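Local coordinates for protein twin-arginine translocation pathway signal (Rhodoferax ferrireducens, PDB 5IM2) that probably captures small carboxylates, such as the benzoate bound here, as the periplasmic solute-binding component of a TRAP transporter, at residues 162-167 with 290-295; 247-252 with 316-321. One frame throughout, in Å; residues are numbered along the deposited sequence.

Contact 1: 162-167 with 290-295; sequences VLALQV and QTSGWL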
loop_
_atom_site.group_PDB
_atom_site.type_symbol
_atom_site.label_atom_id
_atom_site.label_comp_id
_atom_site.label_asym_id
_atom_site.label_seq_id
_atom_site.Cartn_x
_atom_site.Cartn_y
_atom_site.Cartn_z
ATOM N N VAL A 162 16.148 2.830 -2.758
ATOM C CA VAL A 162 14.743 3.188 -2.608
ATOM C C VAL A 162 14.517 4.590 -3.146
ATOM O O VAL A 162 15.152 5.568 -2.716
ATOM C CB VAL A 162 14.276 3.055 -1.159
ATOM C CG1 VAL A 162 12.821 3.531 -0.979
ATOM C CG2 VAL A 162 14.361 1.581 -0.753
ATOM N N LEU A 163 13.622 4.677 -4.118
ATOM C CA LEU A 163 13.244 5.937 -4.721
ATOM C C LEU A 163 12.074 6.605 -4.022
ATOM O O LEU A 163 12.027 7.836 -3.989
ATOM C CB LEU A 163 12.886 5.710 -6.194
ATOM C CG LEU A 163 13.906 4.936 -7.022
ATOM C CD1 LEU A 163 13.483 4.866 -8.508
ATOM C CD2 LEU A 163 15.300 5.526 -6.933
ATOM N N ALA A 164 11.126 5.837 -3.476
ATOM C CA ALA A 164 9.951 6.385 -2.813
ATOM C C ALA A 164 9.297 5.311 -1.965
ATOM O O ALA A 164 9.481 4.106 -2.201
ATOM C CB ALA A 164 8.948 6.972 -3.821
ATOM N N LEU A 165 8.541 5.786 -0.963
ATOM C CA LEU A 165 7.778 4.984 -0.007
ATOM C C LEU A 165 6.435 5.665 0.210
ATOM O O LEU A 165 6.397 6.888 0.346
ATOM C CB LEU A 165 8.506 4.871 1.343
ATOM C CG LEU A 165 9.764 4.033 1.313
ATOM C CD1 LEU A 165 10.669 4.491 2.452
ATOM C CD2 LEU A 165 9.418 2.533 1.422
ATOM N N GLN A 166 5.335 4.909 0.242
ATOM C CA GLN A 166 4.019 5.539 0.333
ATOM C C GLN A 166 2.968 4.539 0.802
ATOM O O GLN A 166 3.234 3.341 0.953
ATOM C CB GLN A 166 3.634 6.181 -1.007
ATOM C CG GLN A 166 3.854 5.297 -2.231
ATOM C CD GLN A 166 2.598 4.949 -3.011
ATOM O OE1 GLN A 166 2.679 4.538 -4.145
ATOM N NE2 GLN A 166 1.459 5.065 -2.401
ATOM N N VAL A 167 1.803 5.086 1.136
ATOM C CA VAL A 167 0.639 4.325 1.575
ATOM C C VAL A 167 -0.530 4.679 0.659
ATOM O O VAL A 167 -0.467 5.643 -0.109
ATOM C CB VAL A 167 0.278 4.582 3.047
ATOM C CG1 VAL A 167 1.477 4.250 3.926
ATOM C CG2 VAL A 167 -0.213 6.029 3.231
ATOM N N GLN A 290 9.245 14.384 -1.308
ATOM C CA GLN A 290 8.179 14.995 -2.104
ATOM C C GLN A 290 7.518 13.974 -3.011
ATOM O O GLN A 290 6.286 13.929 -3.120
ATOM C CB GLN A 290 8.730 16.166 -2.928
ATOM C CG GLN A 290 9.054 17.421 -2.100
ATOM C CD GLN A 290 10.280 17.268 -1.202
ATOM O OE1 GLN A 290 11.217 16.521 -1.516
ATOM N NE2 GLN A 290 10.273 17.977 -0.070
ATOM N N THR A 291 8.314 13.134 -3.661
ATOM C CA THR A 291 7.753 12.099 -4.523
ATOM C C THR A 291 6.901 11.116 -3.721
ATOM O O THR A 291 5.836 10.684 -4.187
ATOM C CB THR A 291 8.889 11.385 -5.261
ATOM O OG1 THR A 291 9.519 12.310 -6.155
ATOM C CG2 THR A 291 8.375 10.250 -6.088
ATOM N N SER A 292 7.356 10.756 -2.518
ATOM C CA SER A 292 6.571 9.883 -1.648
ATOM C C SER A 292 5.214 10.487 -1.317
ATOM O O SER A 292 4.184 9.816 -1.441
ATOM C CB SER A 292 7.358 9.579 -0.363
ATOM O OG SER A 292 8.536 8.818 -0.676
ATOM N N GLY A 293 5.181 11.755 -0.896
ATOM C CA GLY A 293 3.907 12.395 -0.637
ATOM C C GLY A 293 3.016 12.461 -1.865
ATOM O O GLY A 293 1.809 12.264 -1.770
ATOM N N TRP A 294 3.607 12.737 -3.034
ATOM C CA TRP A 294 2.834 12.890 -4.256
ATOM C C TRP A 294 2.190 11.566 -4.660
ATOM O O TRP A 294 1.006 11.520 -4.994
ATOM C CB TRP A 294 3.738 13.439 -5.362
ATOM C CG TRP A 294 3.074 13.415 -6.640
ATOM C CD1 TRP A 294 2.134 14.295 -7.091
ATOM C CD2 TRP A 294 3.227 12.419 -7.659
ATOM N NE1 TRP A 294 1.700 13.907 -8.345
ATOM C CE2 TRP A 294 2.361 12.760 -8.711
ATOM C CE3 TRP A 294 4.026 11.276 -7.784
ATOM C CZ2 TRP A 294 2.267 11.993 -9.876
ATOM C CZ3 TRP A 294 3.933 10.521 -8.940
ATOM C CH2 TRP A 294 3.062 10.881 -9.968
ATOM N N LEU A 295 2.930 10.471 -4.565
ATOM C CA LEU A 295 2.363 9.162 -4.875
ATOM C C LEU A 295 1.176 8.847 -3.978
ATOM O O LEU A 295 0.136 8.365 -4.448
ATOM C CB LEU A 295 3.434 8.075 -4.752
ATOM C CG LEU A 295 4.490 8.056 -5.844
ATOM C CD1 LEU A 295 5.640 7.123 -5.510
ATOM C CD2 LEU A 295 3.838 7.593 -7.157
#
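Ser292 of the helix turns its hydroxyl onto the backbone of Leu165, an example of how a helix can satisfy the outer edge of a sheet. Leu165 N donates to Ser292 OG over 3.0 Å in an almost straight bond (176°), while the hydroxyl passes its own proton to Gly288 O, one turn back in the chain, so the oxygen takes part in two hydrogen bonds, as acceptor and as donor. With OG beside its own backbone N (chi1 -65°), Ser292 serves both partners at once. Here the backbones come close, the CA atoms of Ala164 and Ser292 lying 5.0 Å apart. Ala164 CB points toward the helix and meets the CD1 branch of Leu295 at 3.7 Å, and a small residue suits so near an approach. Gln166 bends at chi2 and crosses Leu295 at about a right angle, its OE1 3.7 Å from Leu295 CB. The turn of its amide is fixed by Trp113 NE1, which donates to the oxygen, and by Gln299 OE1, which accepts from the nitrogen; Gln299 lines the benzoate pocket, which probably places Gln166 in the second shell of that site. Packing is looser toward the more exposed Thr291, whose CG2 merely grazes Ala164 CB at 4.0 Å. Strand 161-167 is outermost in its sheet, with a classic beta bulge at Leu163 and Ala164 opposite Leu265 of strand 262-267, while helices 62-78 and 138-152 flank the contact.

Contact 2: 247-252 with 316-321; sequences FHSEFD and TIYAIP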
loop_
_atom_site.group_PDB
_atom_site.type_symbol
_atom_site.label_atom_id
_atom_site.label_comp_id
_atom_site.label_asym_id
_atom_site.label_seq_id
_atom_site.Cartn_x
_atom_site.Cartn_y
_atom_site.Cartn_z
ATOM N N PHE A 247 -21.585 -5.259 -1.201
ATOM C CA PHE A 247 -21.649 -4.456 0.004
ATOM C C PHE A 247 -20.279 -3.847 0.257
ATOM O O PHE A 247 -19.254 -4.511 0.081
ATOM C CB PHE A 247 -22.087 -5.302 1.201
ATOM C CG PHE A 247 -23.492 -5.775 1.103
ATOM C CD1 PHE A 247 -24.534 -4.973 1.525
ATOM C CD2 PHE A 247 -23.772 -7.025 0.577
ATOM C CE1 PHE A 247 -25.837 -5.410 1.429
ATOM C CE2 PHE A 247 -25.068 -7.470 0.482
ATOM C CZ PHE A 247 -26.106 -6.660 0.905
ATOM N N HIS A 248 -20.268 -2.576 0.649
ATOM C CA HIS A 248 -19.028 -1.870 0.931
ATOM C C HIS A 248 -19.197 -1.085 2.219
ATOM O O HIS A 248 -20.150 -0.311 2.350
ATOM C CB HIS A 248 -18.695 -0.941 -0.231
ATOM C CG HIS A 248 -18.802 -1.610 -1.565
ATOM N ND1 HIS A 248 -17.729 -2.219 -2.185
ATOM C CD2 HIS A 248 -19.862 -1.810 -2.376
ATOM C CE1 HIS A 248 -18.128 -2.760 -3.323
ATOM N NE2 HIS A 248 -19.416 -2.512 -3.467
ATOM N N SER A 249 -18.289 -1.283 3.164
ATOM C CA SER A 249 -18.296 -0.534 4.411
ATOM C C SER A 249 -16.992 0.246 4.516
ATOM O O SER A 249 -15.917 -0.344 4.643
ATOM C CB SER A 249 -18.489 -1.470 5.601
ATOM O OG SER A 249 -19.858 -1.805 5.665
ATOM N N GLU A 250 -17.098 1.570 4.446
ATOM C CA GLU A 250 -15.995 2.474 4.704
ATOM C C GLU A 250 -16.117 3.015 6.129
ATOM O O GLU A 250 -17.104 2.789 6.824
ATOM C CB GLU A 250 -15.987 3.608 3.664
ATOM C CG GLU A 250 -17.243 4.458 3.722
ATOM C CD GLU A 250 -17.485 5.350 2.492
ATOM O OE1 GLU A 250 -16.750 5.254 1.478
ATOM O OE2 GLU A 250 -18.444 6.156 2.552
ATOM N N PHE A 251 -15.070 3.699 6.578
ATOM C CA PHE A 251 -15.047 4.328 7.892
ATOM C C PHE A 251 -15.190 5.833 7.736
ATOM O O PHE A 251 -14.452 6.446 6.960
ATOM C CB PHE A 251 -13.741 3.996 8.618
ATOM C CG PHE A 251 -13.732 2.620 9.189
ATOM C CD1 PHE A 251 -13.495 1.534 8.382
ATOM C CD2 PHE A 251 -14.043 2.411 10.518
ATOM C CE1 PHE A 251 -13.527 0.245 8.911
ATOM C CE2 PHE A 251 -14.061 1.130 11.046
ATOM C CZ PHE A 251 -13.826 0.064 10.253
ATOM N N ASP A 252 -16.142 6.420 8.448
ATOM C CA ASP A 252 -16.244 7.874 8.437
ATOM C C ASP A 252 -14.897 8.463 8.856
ATOM O O ASP A 252 -14.295 7.995 9.835
ATOM C CB ASP A 252 -17.349 8.362 9.372
ATOM C CG ASP A 252 -17.657 9.842 9.184
ATOM O OD1 ASP A 252 -18.491 10.163 8.315
ATOM O OD2 ASP A 252 -17.057 10.681 9.890
ATOM N N THR A 316 -24.407 -1.353 -2.286
ATOM C CA THR A 316 -24.752 -0.715 -1.025
ATOM C C THR A 316 -23.470 -0.307 -0.307
ATOM O O THR A 316 -22.642 -1.160 0.027
ATOM C CB THR A 316 -25.589 -1.652 -0.156
ATOM O OG1 THR A 316 -26.739 -2.084 -0.899
ATOM C CG2 THR A 316 -26.051 -0.948 1.117
ATOM N N ILE A 317 -23.319 0.995 -0.085
ATOM C CA ILE A 317 -22.194 1.577 0.628
ATOM C C ILE A 317 -22.697 2.051 1.978
ATOM O O ILE A 317 -23.689 2.788 2.058
ATOM C CB ILE A 317 -21.579 2.763 -0.134
ATOM C CG1 ILE A 317 -21.086 2.347 -1.508
ATOM C CG2 ILE A 317 -20.461 3.371 0.670
ATOM C CD1 ILE A 317 -20.650 3.541 -2.349
ATOM N N TYR A 318 -21.972 1.697 3.021
ATOM C CA TYR A 318 -22.260 2.114 4.381
ATOM C C TYR A 318 -21.009 2.749 4.969
ATOM O O TYR A 318 -19.893 2.285 4.715
ATOM C CB TYR A 318 -22.702 0.919 5.217
ATOM C CG TYR A 318 -22.944 1.209 6.680
ATOM C CD1 TYR A 318 -24.084 1.879 7.093
ATOM C CD2 TYR A 318 -22.035 0.802 7.654
ATOM C CE1 TYR A 318 -24.313 2.139 8.429
ATOM C CE2 TYR A 318 -22.255 1.059 8.998
ATOM C CZ TYR A 318 -23.393 1.731 9.382
ATOM O OH TYR A 318 -23.638 1.986 10.716
ATOM N N ALA A 319 -21.197 3.815 5.743
ATOM C CA ALA A 319 -20.103 4.465 6.445
ATOM C C ALA A 319 -20.232 4.167 7.931
ATOM O O ALA A 319 -21.223 4.544 8.565
ATOM C CB ALA A 319 -20.091 5.971 6.212
ATOM N N ILE A 320 -19.216 3.514 8.479
ATOM C CA ILE A 320 -19.189 3.161 9.892
ATOM C C ILE A 320 -18.907 4.434 10.692
ATOM O O ILE A 320 -17.855 5.067 10.499
ATOM C CB ILE A 320 -18.139 2.066 10.157
ATOM C CG1 ILE A 320 -18.596 0.751 9.530
ATOM C CG2 ILE A 320 -17.903 1.858 11.655
ATOM C CD1 ILE A 320 -17.458 -0.275 9.390
ATOM N N PRO A 321 -19.812 4.844 11.579
ATOM C CA PRO A 321 -19.621 6.094 12.326
ATOM C C PRO A 321 -18.494 5.996 13.344
ATOM O O PRO A 321 -18.039 4.916 13.724
ATOM C CB PRO A 321 -20.975 6.311 13.015
ATOM C CG PRO A 321 -21.591 4.962 13.086
ATOM C CD PRO A 321 -21.088 4.188 11.906
HETATM O O HOH W 1 -15.413 5.946 11.551
#
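Phe251 offers one face of its ring to Ile320, whose CD1 sits 4.0 Å from the ring centroid and 21° off the normal, a CH-pi contact displaced toward the rim at CZ. The two side chains run side by side, and Phe328 of helix 322-332 meets the Phe251 ring edge-to-face. Were Phe251 cut back to an alanine, Ile320 CD1 would probably lose the aromatic face it rests on, and a gap would be likely to open next to Phe328. The His248 imidazole instead receives Thr316 O at its edge, 3.7 Å from His248 CD2, while its ND1 and NE2 are hydrogen-bonded to His174 and Asn315. At the edge of the Tyr318 ring stands Ser249 OG, 3.9 Å from Tyr318 CD2 and hydrogen-bonded to Ile180 O. These side chains hang on a parallel pair of strands at the margin of a mixed six-stranded sheet, in which 316-320 is the outermost strand and 247-251 is bordered on its other flank by the antiparallel 171-175. Five backbone bonds zip the pair together, from His248 N to Thr316 O (2.8 Å) as far as Asp252 N to Ile320 O (3.0 Å); that from Ile320 N to Glu250 O is the straightest. On the face shared with His248, Ile317 and Ala319, Glu250 holds CG between its backbone N and carbonyl carbon (chi1 62°) and stretches out beyond it, bringing OE2 to 3.9 Å from Ile317 CG2. OE1 accepts from Trp233 NE1 and forms a salt bridge with Arg307, which probably stabilises the carboxylate charge. Past the last bridge a water donates to both Asp252 O and Ile320 O, and Pro321 takes the N-cap position of helix 322-332.

The two contacts lie in different sheets, their centres 28 Å apart and their nearest atoms about 15 Å apart. Contact 1 packs helix 289-301 against the edge of the five-stranded sheet; contact 2 pairs the last two strands of the six-stranded one. Their segments alternate along the chain, 162-167, 247-252, 290-295, then 316-321, so the polypeptide passes repeatedly between the sheets. Such interweaving fits the two-lobed fold of family 7 solute-binding proteins, with the ligand held between lobes: residues lining the benzoate pocket come from strands of both sheets. Contact 1 approaches that pocket through the side chain of Gln166, about 8 Å from the benzoate, whereas contact 2 lies at the far margin of its sheet.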